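Local structure of mambaquaretin-1 (Dendroaspis angusticeps, 5M4V) at residues H31-G36 against A42-T47. The protein selectively antagonises the vasopressin type 2 receptor as a mamba-venom toxin built on the Kunitz fold. Numbering follows the deposited sequence.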
ATOM      1  N   HIS A  31      -4.395  -5.135   0.996  1.00 10.13           N
ATOM      2  CA  HIS A  31      -5.406  -5.049  -0.032  1.00 10.41           C
ATOM      3  C   HIS A  31      -4.774  -4.474  -1.295  1.00 10.04           C
ATOM      4  O   HIS A  31      -3.773  -3.774  -1.235  1.00 10.95           O
ATOM      5  CB  HIS A  31      -6.573  -4.132   0.397  1.00 11.45           C
ATOM      6  CG  HIS A  31      -7.210  -4.574   1.678  1.00 11.96           C
ATOM      7  ND1 HIS A  31      -8.258  -5.467   1.729  1.00 13.31           N
ATOM      8  CD2 HIS A  31      -6.897  -4.321   2.968  1.00 13.02           C
ATOM      9  CE1 HIS A  31      -8.539  -5.716   3.033  1.00 14.11           C
ATOM     10  NE2 HIS A  31      -7.758  -5.020   3.781  1.00 13.74           N
ATOM     11  N   SER A  32      -5.398  -4.736  -2.440  0.79 10.91           N
ATOM     12  CA  SER A  32      -4.977  -4.132  -3.688  0.79 11.29           C
ATOM     13  C   SER A  32      -5.392  -2.683  -3.804  0.79 11.91           C
ATOM     14  O   SER A  32      -6.446  -2.271  -3.343  0.79 13.24           O
ATOM     15  CB  SER A  32      -5.633  -4.890  -4.873  0.79 13.19           C
ATOM     16  OG  SER A  32      -5.022  -6.166  -5.049  0.79 15.28           O
ATOM     17  N   PHE A  33      -4.584  -1.895  -4.533  1.00 11.82           N
ATOM     18  CA  PHE A  33      -5.031  -0.610  -5.029  1.00 12.47           C
ATOM     19  C   PHE A  33      -4.296  -0.329  -6.313  1.00 13.28           C
ATOM     20  O   PHE A  33      -3.325  -0.943  -6.662  1.00 14.54           O
ATOM     21  CB  PHE A  33      -4.876   0.516  -3.986  1.00 12.28           C
ATOM     22  CG  PHE A  33      -3.467   1.099  -3.803  1.00 11.11           C
ATOM     23  CD1 PHE A  33      -2.468   0.364  -3.198  1.00 11.49           C
ATOM     24  CD2 PHE A  33      -3.174   2.383  -4.170  1.00 11.85           C
ATOM     25  CE1 PHE A  33      -1.234   0.929  -2.913  1.00 11.12           C
ATOM     26  CE2 PHE A  33      -1.931   2.949  -3.900  1.00 11.62           C
ATOM     27  CZ  PHE A  33      -0.983   2.217  -3.263  1.00 11.31           C
ATOM     28  N   THR A  34      -4.801   0.692  -7.025  1.00 14.94           N
ATOM     29  CA  THR A  34      -4.143   1.148  -8.221  1.00 16.02           C
ATOM     30  C   THR A  34      -3.356   2.421  -7.898  1.00 14.41           C
ATOM     31  O   THR A  34      -3.964   3.438  -7.544  1.00 15.89           O
ATOM     32  CB  THR A  34      -5.142   1.413  -9.357  1.00 21.15           C
ATOM     33  OG1 THR A  34      -5.871   0.217  -9.601  1.00 26.11           O
ATOM     34  CG2 THR A  34      -4.456   1.851 -10.605  1.00 26.80           C
ATOM     35  N   TYR A  35      -2.051   2.355  -7.946  1.00 13.39           N
ATOM     36  CA  TYR A  35      -1.226   3.521  -7.742  1.00 12.53           C
ATOM     37  C   TYR A  35      -1.108   4.272  -9.066  1.00 13.46           C
ATOM     38  O   TYR A  35      -0.784   3.684 -10.094  1.00 15.14           O
ATOM     39  CB  TYR A  35       0.133   3.117  -7.244  1.00 12.64           C
ATOM     40  CG  TYR A  35       1.106   4.226  -7.021  1.00 12.45           C
ATOM     41  CD1 TYR A  35       0.792   5.368  -6.282  1.00 12.30           C
ATOM     42  CD2 TYR A  35       2.435   4.176  -7.554  1.00 13.42           C
ATOM     43  CE1 TYR A  35       1.691   6.380  -6.097  1.00 13.50           C
ATOM     44  CE2 TYR A  35       3.345   5.194  -7.318  1.00 13.61           C
ATOM     45  CZ  TYR A  35       2.939   6.277  -6.579  1.00 14.29           C
ATOM     46  OH  TYR A  35       3.825   7.327  -6.336  1.00 17.00           O
ATOM     47  N   GLY A  36      -1.340   5.590  -8.993  1.00 13.32           N
ATOM     48  CA  GLY A  36      -1.272   6.393 -10.247  1.00 14.17           C
ATOM     49  C   GLY A  36       0.155   6.706 -10.710  1.00 13.92           C
ATOM     50  O   GLY A  36       0.234   7.238 -11.831  1.00 15.53           O
ATOM     51  N   ALA A  42       4.612   5.681   1.798  1.00 12.87           N
ATOM     52  CA  ALA A  42       5.352   4.407   2.015  1.00 12.30           C
ATOM     53  C   ALA A  42       4.450   3.230   2.235  1.00 11.37           C
ATOM     54  O   ALA A  42       4.961   2.082   2.207  1.00 12.20           O
ATOM     55  CB  ALA A  42       6.281   4.578   3.204  1.00 15.04           C
ATOM     56  N   ASN A  43       3.144   3.401   2.435  1.00 10.70           N
ATOM     57  CA  ASN A  43       2.245   2.255   2.550  1.00 10.03           C
ATOM     58  C   ASN A  43       1.821   1.795   1.136  1.00  9.88           C
ATOM     59  O   ASN A  43       0.681   1.952   0.700  1.00 10.36           O
ATOM     60  CB  ASN A  43       1.066   2.601   3.402  1.00 10.49           C
ATOM     61  CG  ASN A  43       0.128   1.423   3.618  1.00 10.52           C
ATOM     62  OD1 ASN A  43       0.498   0.280   3.382  1.00 10.50           O
ATOM     63  ND2 ASN A  43      -1.091   1.719   4.050  1.00 11.72           N
ATOM     64  N   ARG A  44       2.818   1.240   0.439  0.50 10.13           N
ATOM     65  CA  ARG A  44       2.633   0.874  -0.938  0.50 10.51           C
ATOM     66  C   ARG A  44       3.686  -0.189  -1.258  0.50 10.29           C
ATOM     67  O   ARG A  44       4.878   0.031  -1.051  0.50 11.75           O
ATOM     68  CB  ARG A  44       2.817   2.054  -1.876  0.50 11.47           C
ATOM     69  CG  ARG A  44       2.700   1.702  -3.331  0.50 13.63           C
ATOM     70  CD  ARG A  44       2.800   2.776  -4.332  0.50 15.29           C
ATOM     71  NE  ARG A  44       4.175   3.147  -4.607  0.50 14.29           N
ATOM     72  CZ  ARG A  44       4.716   4.252  -4.123  0.50 14.22           C
ATOM     73  NH1 ARG A  44       3.989   5.016  -3.336  0.50 15.83           N
ATOM     74  NH2 ARG A  44       5.925   4.670  -4.480  0.50 18.34           N
ATOM     75  N   PHE A  45       3.234  -1.295  -1.839  1.00 10.07           N
ATOM     76  CA  PHE A  45       4.077  -2.448  -2.087  1.00 10.87           C
ATOM     77  C   PHE A  45       3.776  -3.003  -3.457  1.00 10.95           C
ATOM     78  O   PHE A  45       2.640  -3.020  -3.917  1.00 11.94           O
ATOM     79  CB  PHE A  45       3.834  -3.531  -1.028  1.00 11.05           C
ATOM     80  CG  PHE A  45       4.001  -3.023   0.351  1.00 10.75           C
ATOM     81  CD1 PHE A  45       5.228  -2.981   0.965  1.00 13.34           C
ATOM     82  CD2 PHE A  45       2.941  -2.468   1.058  1.00 10.92           C
ATOM     83  CE1 PHE A  45       5.417  -2.467   2.212  1.00 14.27           C
ATOM     84  CE2 PHE A  45       3.101  -1.944   2.323  1.00 11.69           C
ATOM     85  CZ  PHE A  45       4.357  -1.956   2.892  1.00 13.05           C
ATOM     86  N   SER A  46       4.797  -3.546  -4.125  0.77 12.39           N
ATOM     87  CA  SER A  46       4.600  -4.093  -5.478  0.77 14.39           C
ATOM     88  C   SER A  46       4.018  -5.485  -5.446  0.77 13.42           C
ATOM     89  O   SER A  46       3.511  -5.943  -6.487  0.77 15.72           O
ATOM     90  CB  SER A  46       5.896  -4.094  -6.331  0.77 17.86           C
ATOM     91  OG  SER A  46       6.821  -4.950  -5.625  0.77 23.00           O
ATOM     92  N   THR A  47       4.111  -6.203  -4.327  1.00 11.95           N
ATOM     93  CA  THR A  47       3.557  -7.525  -4.235  1.00 12.41           C
ATOM     94  C   THR A  47       2.799  -7.692  -2.924  1.00 11.57           C
ATOM     95  O   THR A  47       3.084  -7.033  -1.931  1.00 11.36           O
ATOM     96  CB  THR A  47       4.593  -8.594  -4.361  1.00 14.23           C
ATOM     97  OG1 THR A  47       5.413  -8.602  -3.189  1.00 15.83           O
ATOM     98  CG2 THR A  47       5.446  -8.543  -5.597  1.00 15.62           C
TER
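Arg44, in one of its two modelled conformers, lays its guanidinium flat on the ring of Tyr35, the two planes only 6° apart and their centres 3.9 Å from each other; the stack need not be permanently occupied. The overlap is displaced rather than centred: CZ of Arg44 lies 26° off the normal of the Tyr35 ring, a cation-pi position over the face, while NE of Arg44 comes to 3.5 Å from Tyr35 CE2. Nearer the backbone, CD of Arg44 makes a CH-pi contact with the same ring, at 3.5 Å from Tyr35 CG. The chain runs extended as far as CD; the bend at chi3 (81°) then brings the planar end over the hydroxyl end of the ring, with NH1 near Tyr35 CZ, and the next torsion turns it parallel to the ring. Arginine suits this place because its methylenes and its flat cation can both use one aromatic face. In this Kunitz domain, the contact is where the loop before helix 48-55 crosses strand 29-35 of the two-stranded antiparallel hairpin. Tyr35 is buried, and its hydroxyl is hydrogen-bonded to the backbone N of Gly40, which satisfies the polar tip and helps fix the rotation of the ring whose face receives Arg44. Phe33, two residues earlier on the strand, meets the aliphatic part of Arg44 instead, its CZ 3.7 Å from Arg44 CG. Its ring plane stands steeply to the guanidinium, and the side chains cross at about a right angle, an essentially nonpolar contact with the methylenes of Arg44 that fits phenylalanine. Just before Arg44, Asn43 sits at the centre of an inverse gamma turn, its side-chain amide spanning from Leu7 O to Tyr23 N through hydrogen bonds of ND2 and OD1.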